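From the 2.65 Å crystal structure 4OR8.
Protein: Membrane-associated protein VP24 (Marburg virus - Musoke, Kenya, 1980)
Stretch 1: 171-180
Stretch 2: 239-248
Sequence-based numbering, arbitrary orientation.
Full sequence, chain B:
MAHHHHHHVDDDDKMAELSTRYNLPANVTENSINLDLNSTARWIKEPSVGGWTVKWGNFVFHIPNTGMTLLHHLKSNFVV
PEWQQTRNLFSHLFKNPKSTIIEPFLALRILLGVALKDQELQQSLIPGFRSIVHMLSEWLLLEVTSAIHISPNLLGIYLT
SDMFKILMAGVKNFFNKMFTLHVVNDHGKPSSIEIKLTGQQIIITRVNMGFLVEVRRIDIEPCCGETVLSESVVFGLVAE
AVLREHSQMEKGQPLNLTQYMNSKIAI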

# COMPACT_ATOMS: atom_id res chain seq x y z
N VAL B 171 -8.08 15.51 10.04
CA VAL B 171 -8.22 14.38 9.13
C VAL B 171 -6.87 13.75 8.82
O VAL B 171 -6.74 12.52 8.77
CB VAL B 171 -8.93 14.80 7.82
CG1 VAL B 171 -8.91 13.66 6.81
CG2 VAL B 171 -10.36 15.23 8.10
N LYS B 172 -5.86 14.59 8.61
CA LYS B 172 -4.50 14.11 8.40
C LYS B 172 -4.02 13.34 9.63
O LYS B 172 -3.35 12.31 9.51
CB LYS B 172 -3.54 15.27 8.11
CG LYS B 172 -3.74 15.93 6.76
CD LYS B 172 -2.86 17.16 6.59
CE LYS B 172 -1.39 16.79 6.46
NZ LYS B 172 -1.12 16.04 5.19
N ASN B 173 -4.39 13.84 10.80
CA ASN B 173 -4.04 13.20 12.06
C ASN B 173 -4.68 11.82 12.19
O ASN B 173 -4.05 10.87 12.66
CB ASN B 173 -4.43 14.09 13.24
CG ASN B 173 -4.18 13.42 14.58
OD1 ASN B 173 -5.12 12.99 15.24
ND2 ASN B 173 -2.92 13.35 14.98
N PHE B 174 -5.93 11.71 11.75
CA PHE B 174 -6.64 10.44 11.79
C PHE B 174 -6.02 9.44 10.82
O PHE B 174 -5.91 8.25 11.13
CB PHE B 174 -8.12 10.62 11.47
CG PHE B 174 -8.91 9.35 11.51
CD1 PHE B 174 -9.40 8.86 12.71
CD2 PHE B 174 -9.17 8.64 10.35
CE1 PHE B 174 -10.13 7.69 12.75
CE2 PHE B 174 -9.90 7.47 10.38
CZ PHE B 174 -10.38 6.99 11.58
N PHE B 175 -5.63 9.92 9.65
CA PHE B 175 -4.96 9.08 8.67
C PHE B 175 -3.67 8.55 9.27
O PHE B 175 -3.33 7.38 9.11
CB PHE B 175 -4.64 9.87 7.40
CG PHE B 175 -5.84 10.15 6.55
CD1 PHE B 175 -7.00 9.41 6.69
CD2 PHE B 175 -5.81 11.16 5.60
CE1 PHE B 175 -8.10 9.67 5.90
CE2 PHE B 175 -6.90 11.42 4.81
CZ PHE B 175 -8.06 10.68 4.96
N ASN B 176 -2.96 9.43 9.96
CA ASN B 176 -1.69 9.09 10.57
C ASN B 176 -1.81 8.03 11.66
O ASN B 176 -0.95 7.15 11.79
CB ASN B 176 -1.01 10.33 11.13
CG ASN B 176 0.29 10.02 11.84
OD1 ASN B 176 1.34 9.90 11.21
ND2 ASN B 176 0.23 9.87 13.16
N LYS B 177 -2.88 8.10 12.46
CA LYS B 177 -3.06 7.13 13.53
C LYS B 177 -3.55 5.79 12.98
O LYS B 177 -3.39 4.76 13.63
CB LYS B 177 -3.98 7.68 14.63
CG LYS B 177 -5.41 7.90 14.21
CD LYS B 177 -6.07 8.98 15.07
CE LYS B 177 -5.87 8.73 16.55
NZ LYS B 177 -6.53 9.78 17.38
N MET B 178 -4.12 5.81 11.78
CA MET B 178 -4.50 4.58 11.10
C MET B 178 -3.27 3.76 10.74
O MET B 178 -3.33 2.53 10.66
CB MET B 178 -5.29 4.89 9.84
CG MET B 178 -6.71 5.37 10.07
SD MET B 178 -7.56 5.58 8.50
CE MET B 178 -7.33 3.95 7.80
N PHE B 179 -2.16 4.44 10.51
CA PHE B 179 -0.91 3.77 10.20
C PHE B 179 -0.20 3.24 11.44
O PHE B 179 0.84 2.60 11.35
CB PHE B 179 0.02 4.69 9.40
CG PHE B 179 -0.36 4.81 7.96
CD1 PHE B 179 0.02 3.84 7.05
CD2 PHE B 179 -1.12 5.88 7.51
CE1 PHE B 179 -0.33 3.95 5.72
CE2 PHE B 179 -1.48 5.99 6.18
CZ PHE B 179 -1.08 5.02 5.28
N THR B 180 -0.78 3.50 12.61
CA THR B 180 -0.27 2.89 13.83
C THR B 180 -0.84 1.48 13.96
O THR B 180 -0.32 0.67 14.73
CB THR B 180 -0.59 3.73 15.08
OG1 THR B 180 -1.99 3.66 15.37
CG2 THR B 180 -0.18 5.18 14.88
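Stretch 2, residues 239-248: AEAVLREHSQ

Stretch 2 packs a short helix and the segment after it against a helix that begins earlier in the chain and includes 171-178, and against F179 just after it, 61 or more residues away in sequence. The contacts run in reverse order: E240 lies against F179, near the end of stretch 1, and Q248 meets K172 and N176. The surface buried between the stretches is 590 Å², and no clear hydrogen bond crosses it.

A239 precedes the helix and makes no contact. E240 starts sideways, but its chain extends to F179, with CG 3.4 Å from F179 CE1, at the ring edge. A241 points away. V242 is buried but does not touch stretch 1. L243 is the apolar centre of the contact and points toward stretch 1. Its CD2 lies over one face of the F175 ring, 3.6 Å from F175 CE1, in a CH-pi contact. Its CD1 is 3.6 Å from M178 CE, and its CB is 3.9 Å from F179 CE2. R244 has chi1 and chi2 t, then bends at chi3 (m). F179 CE1 lies over one face of its guanidinium; NH2 is modelled 3.2 Å from F179 CE1, but its place is less sure. E245 points away.

At H246 the backbone leaves helical values, with phi/psi of -126/36. Its carbonyl faces stretch 1: H246 O is 3.4 Å from F175 CD2, near the ring plane, and 3.6 Å from K172 CA in a CA-H...O contact. The imidazole end leads away. S247 and N176 have the nearest CA atoms across the stretches, S247 CA lying 4.5 Å from N176 CA. S247 OG hydrogen-bonds to R244 O at 3.1 Å, and its CB packs 3.8 Å from F179 CE2. Q248 points away at CB, but its side-chain end returns toward N176. Its backbone O is 3.4 Å from K172 CE.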

# COMPACT_ATOMS: atom_id res chain seq x y z
N ALA B 239 -6.51 1.54 -0.89
CA ALA B 239 -5.08 1.30 -1.03
C ALA B 239 -4.28 2.21 -0.11
O ALA B 239 -4.62 3.37 0.09
CB ALA B 239 -4.65 1.49 -2.46
N GLU B 240 -3.19 1.66 0.43
CA GLU B 240 -2.36 2.36 1.40
C GLU B 240 -1.87 3.72 0.91
O GLU B 240 -1.85 4.69 1.67
CB GLU B 240 -1.16 1.47 1.75
CG GLU B 240 -0.34 1.94 2.92
CD GLU B 240 0.71 0.91 3.32
OE1 GLU B 240 0.61 -0.24 2.86
OE2 GLU B 240 1.64 1.27 4.08
N ALA B 241 -1.49 3.79 -0.37
CA ALA B 241 -0.96 5.02 -0.95
C ALA B 241 -1.94 6.19 -0.90
O ALA B 241 -1.54 7.35 -0.77
CB ALA B 241 -0.51 4.77 -2.38
N VAL B 242 -3.23 5.88 -0.99
CA VAL B 242 -4.29 6.89 -0.92
C VAL B 242 -4.18 7.73 0.34
O VAL B 242 -4.32 8.95 0.31
CB VAL B 242 -5.68 6.23 -0.95
CG1 VAL B 242 -6.77 7.25 -0.68
CG2 VAL B 242 -5.91 5.53 -2.29
N LEU B 243 -3.92 7.06 1.47
CA LEU B 243 -3.87 7.73 2.76
C LEU B 243 -2.46 8.15 3.15
O LEU B 243 -2.27 9.12 3.89
CB LEU B 243 -4.48 6.84 3.84
CG LEU B 243 -5.88 6.32 3.53
CD1 LEU B 243 -6.38 5.40 4.62
CD2 LEU B 243 -6.85 7.48 3.32
N ARG B 244 -1.46 7.42 2.67
CA ARG B 244 -0.07 7.71 3.02
C ARG B 244 0.37 9.05 2.46
O ARG B 244 1.21 9.74 3.04
CB ARG B 244 0.86 6.59 2.53
CG ARG B 244 2.30 6.77 2.96
CD ARG B 244 3.13 5.57 2.59
NE ARG B 244 2.73 4.36 3.30
CZ ARG B 244 3.02 4.12 4.58
NH1 ARG B 244 3.70 5.01 5.29
NH2 ARG B 244 2.62 3.00 5.15
N GLU B 245 -0.22 9.43 1.33
CA GLU B 245 0.03 10.73 0.72
C GLU B 245 -0.38 11.87 1.65
O GLU B 245 0.16 12.97 1.57
CB GLU B 245 -0.72 10.83 -0.60
CG GLU B 245 -0.53 12.13 -1.36
CD GLU B 245 -1.22 12.13 -2.71
OE1 GLU B 245 -1.66 11.04 -3.15
OE2 GLU B 245 -1.32 13.21 -3.32
N HIS B 246 -1.33 11.60 2.54
CA HIS B 246 -1.88 12.64 3.42
C HIS B 246 -1.82 12.27 4.90
O HIS B 246 -2.71 12.62 5.66
CB HIS B 246 -3.33 12.94 3.03
CG HIS B 246 -3.51 13.23 1.58
ND1 HIS B 246 -3.14 14.43 1.00
CD2 HIS B 246 -4.04 12.48 0.58
CE1 HIS B 246 -3.42 14.40 -0.29
NE2 HIS B 246 -3.97 13.23 -0.57
N SER B 247 -0.76 11.57 5.31
CA SER B 247 -0.65 11.09 6.68
C SER B 247 0.48 11.77 7.44
O SER B 247 0.55 11.70 8.67
CB SER B 247 -0.45 9.58 6.71
OG SER B 247 0.77 9.22 6.08
N GLN B 248 1.38 12.42 6.71
CA GLN B 248 2.51 13.10 7.32
C GLN B 248 2.43 14.61 7.11
O GLN B 248 1.45 15.25 7.50
CB GLN B 248 3.83 12.56 6.76
CG GLN B 248 4.09 11.09 7.08
CD GLN B 248 4.53 10.87 8.52
OE1 GLN B 248 3.73 10.96 9.45
NE2 GLN B 248 5.82 10.59 8.71